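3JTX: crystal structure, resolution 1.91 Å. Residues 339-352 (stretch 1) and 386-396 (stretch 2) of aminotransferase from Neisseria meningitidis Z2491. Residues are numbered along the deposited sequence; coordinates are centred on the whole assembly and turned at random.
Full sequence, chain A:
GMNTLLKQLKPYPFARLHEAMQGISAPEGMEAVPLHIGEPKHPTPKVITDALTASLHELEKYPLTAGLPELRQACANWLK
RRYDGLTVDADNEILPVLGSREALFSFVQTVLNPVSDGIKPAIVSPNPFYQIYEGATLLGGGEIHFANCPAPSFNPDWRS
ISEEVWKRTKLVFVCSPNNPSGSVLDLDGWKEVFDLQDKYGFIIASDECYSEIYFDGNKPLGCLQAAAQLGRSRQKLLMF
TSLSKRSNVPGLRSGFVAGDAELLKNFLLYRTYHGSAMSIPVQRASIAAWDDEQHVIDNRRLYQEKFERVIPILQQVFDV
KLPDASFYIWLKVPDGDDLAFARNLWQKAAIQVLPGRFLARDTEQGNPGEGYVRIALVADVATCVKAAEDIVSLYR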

# COMPACT_ATOMS: atom_id res chain seq x y z
N LEU A 339 -15.33 -26.26 18.87
CA LEU A 339 -15.17 -27.01 17.63
C LEU A 339 -16.42 -27.87 17.37
O LEU A 339 -16.98 -27.84 16.28
CB LEU A 339 -13.94 -27.91 17.71
CG LEU A 339 -13.51 -28.61 16.43
CD1 LEU A 339 -13.34 -27.56 15.29
CD2 LEU A 339 -12.21 -29.38 16.70
N ALA A 340 -16.85 -28.61 18.40
CA ALA A 340 -18.03 -29.46 18.29
C ALA A 340 -19.29 -28.62 18.07
O ALA A 340 -20.18 -29.04 17.34
CB ALA A 340 -18.18 -30.35 19.53
N PHE A 341 -19.34 -27.43 18.67
CA PHE A 341 -20.44 -26.47 18.47
C PHE A 341 -20.57 -26.04 16.99
O PHE A 341 -21.64 -26.14 16.39
CB PHE A 341 -20.22 -25.25 19.36
CG PHE A 341 -21.44 -24.40 19.57
CD1 PHE A 341 -22.38 -24.76 20.53
CD2 PHE A 341 -21.63 -23.24 18.84
CE1 PHE A 341 -23.52 -23.97 20.72
CE2 PHE A 341 -22.75 -22.44 19.04
CZ PHE A 341 -23.70 -22.81 19.98
N ALA A 342 -19.47 -25.59 16.41
CA ALA A 342 -19.46 -25.17 15.02
C ALA A 342 -19.80 -26.34 14.09
O ALA A 342 -20.54 -26.17 13.11
CB ALA A 342 -18.12 -24.54 14.64
N ARG A 343 -19.27 -27.52 14.39
CA ARG A 343 -19.54 -28.71 13.60
C ARG A 343 -21.03 -29.08 13.63
O ARG A 343 -21.60 -29.43 12.61
CB ARG A 343 -18.68 -29.89 14.06
CG ARG A 343 -17.26 -29.78 13.54
CD ARG A 343 -16.37 -30.86 14.10
NE ARG A 343 -15.06 -30.81 13.45
CZ ARG A 343 -13.96 -31.39 13.91
NH1 ARG A 343 -13.94 -32.06 15.05
NH2 ARG A 343 -12.85 -31.25 13.21
N ASN A 344 -21.64 -28.98 14.80
CA ASN A 344 -23.08 -29.31 14.94
C ASN A 344 -23.99 -28.31 14.20
O ASN A 344 -24.95 -28.70 13.52
CB ASN A 344 -23.44 -29.42 16.42
CG ASN A 344 -24.82 -30.00 16.66
OD1 ASN A 344 -25.24 -30.95 15.99
ND2 ASN A 344 -25.54 -29.44 17.63
N LEU A 345 -23.67 -27.03 14.31
CA LEU A 345 -24.46 -26.00 13.62
C LEU A 345 -24.39 -26.15 12.11
O LEU A 345 -25.37 -25.89 11.41
CB LEU A 345 -24.00 -24.59 14.02
CG LEU A 345 -24.27 -24.14 15.46
CD1 LEU A 345 -24.15 -22.61 15.55
CD2 LEU A 345 -25.58 -24.62 15.99
N TRP A 346 -23.21 -26.55 11.61
CA TRP A 346 -23.02 -26.76 10.18
C TRP A 346 -23.77 -28.00 9.69
O TRP A 346 -24.51 -27.92 8.70
CB TRP A 346 -21.53 -26.87 9.84
CG TRP A 346 -21.27 -27.22 8.43
CD1 TRP A 346 -20.74 -28.40 7.96
CD2 TRP A 346 -21.53 -26.42 7.28
NE1 TRP A 346 -20.65 -28.36 6.59
CE2 TRP A 346 -21.11 -27.15 6.15
CE3 TRP A 346 -22.07 -25.14 7.09
CZ2 TRP A 346 -21.24 -26.66 4.85
CZ3 TRP A 346 -22.18 -24.64 5.80
CH2 TRP A 346 -21.77 -25.41 4.69
N GLN A 347 -23.58 -29.12 10.39
CA GLN A 347 -24.19 -30.38 9.99
C GLN A 347 -25.71 -30.33 10.10
O GLN A 347 -26.40 -30.93 9.27
CB GLN A 347 -23.66 -31.55 10.84
CG GLN A 347 -24.21 -32.93 10.39
CD GLN A 347 -23.80 -34.06 11.33
OE1 GLN A 347 -23.08 -33.84 12.30
NE2 GLN A 347 -24.25 -35.27 11.03
N LYS A 348 -26.24 -29.65 11.11
CA LYS A 348 -27.69 -29.66 11.36
C LYS A 348 -28.44 -28.50 10.69
O LYS A 348 -29.62 -28.64 10.40
CB LYS A 348 -28.00 -29.61 12.85
CG LYS A 348 -27.43 -30.74 13.68
CD LYS A 348 -28.18 -32.03 13.50
CE LYS A 348 -27.58 -33.16 14.35
NZ LYS A 348 -27.19 -32.75 15.75
N ALA A 349 -27.78 -27.37 10.47
CA ALA A 349 -28.49 -26.14 10.03
C ALA A 349 -27.79 -25.33 8.95
O ALA A 349 -28.28 -24.26 8.56
CB ALA A 349 -28.77 -25.26 11.24
N ALA A 350 -26.66 -25.83 8.46
CA ALA A 350 -25.83 -25.10 7.51
C ALA A 350 -25.36 -23.76 8.06
O ALA A 350 -25.07 -22.86 7.29
CB ALA A 350 -26.58 -24.91 6.14
N ILE A 351 -25.32 -23.61 9.38
CA ILE A 351 -24.91 -22.33 9.97
C ILE A 351 -23.41 -22.34 10.21
O ILE A 351 -22.89 -23.25 10.85
CB ILE A 351 -25.66 -22.01 11.29
CG1 ILE A 351 -27.18 -21.84 11.06
CG2 ILE A 351 -25.07 -20.73 11.93
CD1 ILE A 351 -28.03 -21.87 12.36
N GLN A 352 -22.73 -21.30 9.73
CA GLN A 352 -21.29 -21.15 9.87
C GLN A 352 -20.93 -20.12 10.97
O GLN A 352 -21.19 -18.91 10.83
CB GLN A 352 -20.68 -20.72 8.53
CG GLN A 352 -20.92 -21.69 7.36
CD GLN A 352 -20.52 -21.08 6.01
OE1 GLN A 352 -21.18 -20.18 5.50
NE2 GLN A 352 -19.44 -21.58 5.44
N LYS A 386 -33.61 -15.94 12.33
CA LYS A 386 -33.81 -17.37 12.05
C LYS A 386 -32.62 -18.20 12.50
O LYS A 386 -32.79 -19.29 13.04
CB LYS A 386 -34.05 -17.63 10.57
CG LYS A 386 -34.19 -19.10 10.26
CD LYS A 386 -34.60 -19.36 8.83
CE LYS A 386 -35.02 -20.82 8.66
NZ LYS A 386 -33.85 -21.74 8.70
N ALA A 387 -31.40 -17.71 12.25
CA ALA A 387 -30.20 -18.41 12.72
C ALA A 387 -30.22 -18.56 14.25
O ALA A 387 -29.95 -19.64 14.78
CB ALA A 387 -28.94 -17.67 12.26
N ALA A 388 -30.58 -17.48 14.96
CA ALA A 388 -30.60 -17.51 16.43
C ALA A 388 -31.61 -18.54 16.93
O ALA A 388 -31.32 -19.32 17.84
CB ALA A 388 -30.91 -16.11 16.99
N GLU A 389 -32.79 -18.54 16.33
CA GLU A 389 -33.83 -19.51 16.66
C GLU A 389 -33.38 -20.95 16.41
O GLU A 389 -33.60 -21.82 17.23
CB GLU A 389 -35.09 -19.21 15.85
CG GLU A 389 -35.82 -17.95 16.32
CD GLU A 389 -36.91 -17.50 15.37
OE1 GLU A 389 -37.01 -18.04 14.24
OE2 GLU A 389 -37.69 -16.59 15.75
N ASP A 390 -32.73 -21.18 15.27
CA ASP A 390 -32.25 -22.51 14.93
C ASP A 390 -31.14 -22.96 15.88
O ASP A 390 -31.13 -24.12 16.29
CB ASP A 390 -31.78 -22.56 13.46
CG ASP A 390 -32.95 -22.40 12.46
OD1 ASP A 390 -34.12 -22.56 12.87
OD2 ASP A 390 -32.70 -22.09 11.29
N ILE A 391 -30.23 -22.06 16.25
CA ILE A 391 -29.17 -22.40 17.19
C ILE A 391 -29.79 -22.82 18.55
O ILE A 391 -29.43 -23.85 19.12
CB ILE A 391 -28.14 -21.25 17.37
CG1 ILE A 391 -27.35 -21.03 16.08
CG2 ILE A 391 -27.16 -21.54 18.52
CD1 ILE A 391 -26.60 -19.69 15.99
N VAL A 392 -30.73 -22.02 19.05
CA VAL A 392 -31.38 -22.28 20.34
C VAL A 392 -32.07 -23.65 20.36
O VAL A 392 -31.93 -24.39 21.35
CB VAL A 392 -32.37 -21.15 20.73
CG1 VAL A 392 -33.35 -21.61 21.82
CG2 VAL A 392 -31.62 -19.89 21.16
N SER A 393 -32.78 -24.00 19.30
CA SER A 393 -33.50 -25.28 19.32
C SER A 393 -32.56 -26.48 19.32
O SER A 393 -32.92 -27.54 19.82
CB SER A 393 -34.53 -25.39 18.18
OG SER A 393 -33.91 -25.26 16.93
N LEU A 394 -31.35 -26.33 18.78
CA LEU A 394 -30.34 -27.40 18.85
C LEU A 394 -29.70 -27.54 20.23
O LEU A 394 -29.12 -28.59 20.54
CB LEU A 394 -29.23 -27.16 17.82
CG LEU A 394 -29.62 -27.24 16.34
CD1 LEU A 394 -28.48 -26.65 15.48
CD2 LEU A 394 -29.96 -28.67 15.94
N TYR A 395 -29.80 -26.50 21.06
CA TYR A 395 -29.19 -26.50 22.40
C TYR A 395 -30.21 -26.39 23.53
O TYR A 395 -29.86 -26.12 24.66
CB TYR A 395 -28.06 -25.43 22.47
CG TYR A 395 -26.90 -25.93 21.65
CD1 TYR A 395 -26.83 -25.69 20.28
CD2 TYR A 395 -25.94 -26.76 22.22
CE1 TYR A 395 -25.79 -26.21 19.51
CE2 TYR A 395 -24.90 -27.29 21.47
CZ TYR A 395 -24.84 -27.03 20.11
OH TYR A 395 -23.83 -27.58 19.38
N ARG A 396 -31.48 -26.65 23.22
CA ARG A 396 -32.55 -26.71 24.23
C ARG A 396 -32.25 -27.76 25.28
O ARG A 396 -31.74 -28.84 24.96
CB ARG A 396 -33.90 -27.07 23.59
CG ARG A 396 -34.63 -25.93 22.94
CD ARG A 396 -35.29 -25.04 23.96
NE ARG A 396 -35.91 -23.88 23.34
CZ ARG A 396 -36.22 -22.75 23.98
NH1 ARG A 396 -35.97 -22.60 25.27
NH2 ARG A 396 -36.78 -21.75 23.31
OXT ARG A 396 -32.56 -27.56 26.46
O HOH W 1 -28.07 -30.45 18.80

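The helices carrying Phe341-Lys348 and Ala387-Ile391 cross at 111° with axes 10.8 Å apart at closest approach, and the contact between the stretches is mainly apolar. Tyr395, which loses the most surface to the other stretch, points toward stretch 1 with chi1 m. Its ring meets that of Phe341 obliquely, centroids 4.5 Å apart and planes at 34°, with Phe341 CE1 over one face; Leu345 CD2 lies at the ring edge, 3.9 Å from Tyr395 CE1. Asn344 ND2 donates to Tyr395 OH (3.1 Å, 159°). The same amide nitrogen donates to a water (3.0 Å from Asn344 ND2), which donates in turn to Leu394 O, 2.8 Å away. Asn344 OD1 accepts from Lys348 NZ (2.7 Å), so both ends of the amide are used. Leu394, next in covered area, sets CD1 3.6 Å from Leu345 CD2 and CD2 3.8 Å from Lys348 CB, packing partly on the aliphatic base of a lysine whose amine is engaged with Asn344. Ile351, just beyond positive-phi Ala350, points toward the second helix; its CD1 lies 3.9 Å from Ile391 CG1, 4.3 Å from Ala387 CB and 3.8 Å from Ala387 O, so it packs on backbone and methyl alike. Buried Ile391 links these groups, its CG1 3.6 Å from Leu345 CD1 and its CG2 4.0 Å from Phe341 CZ.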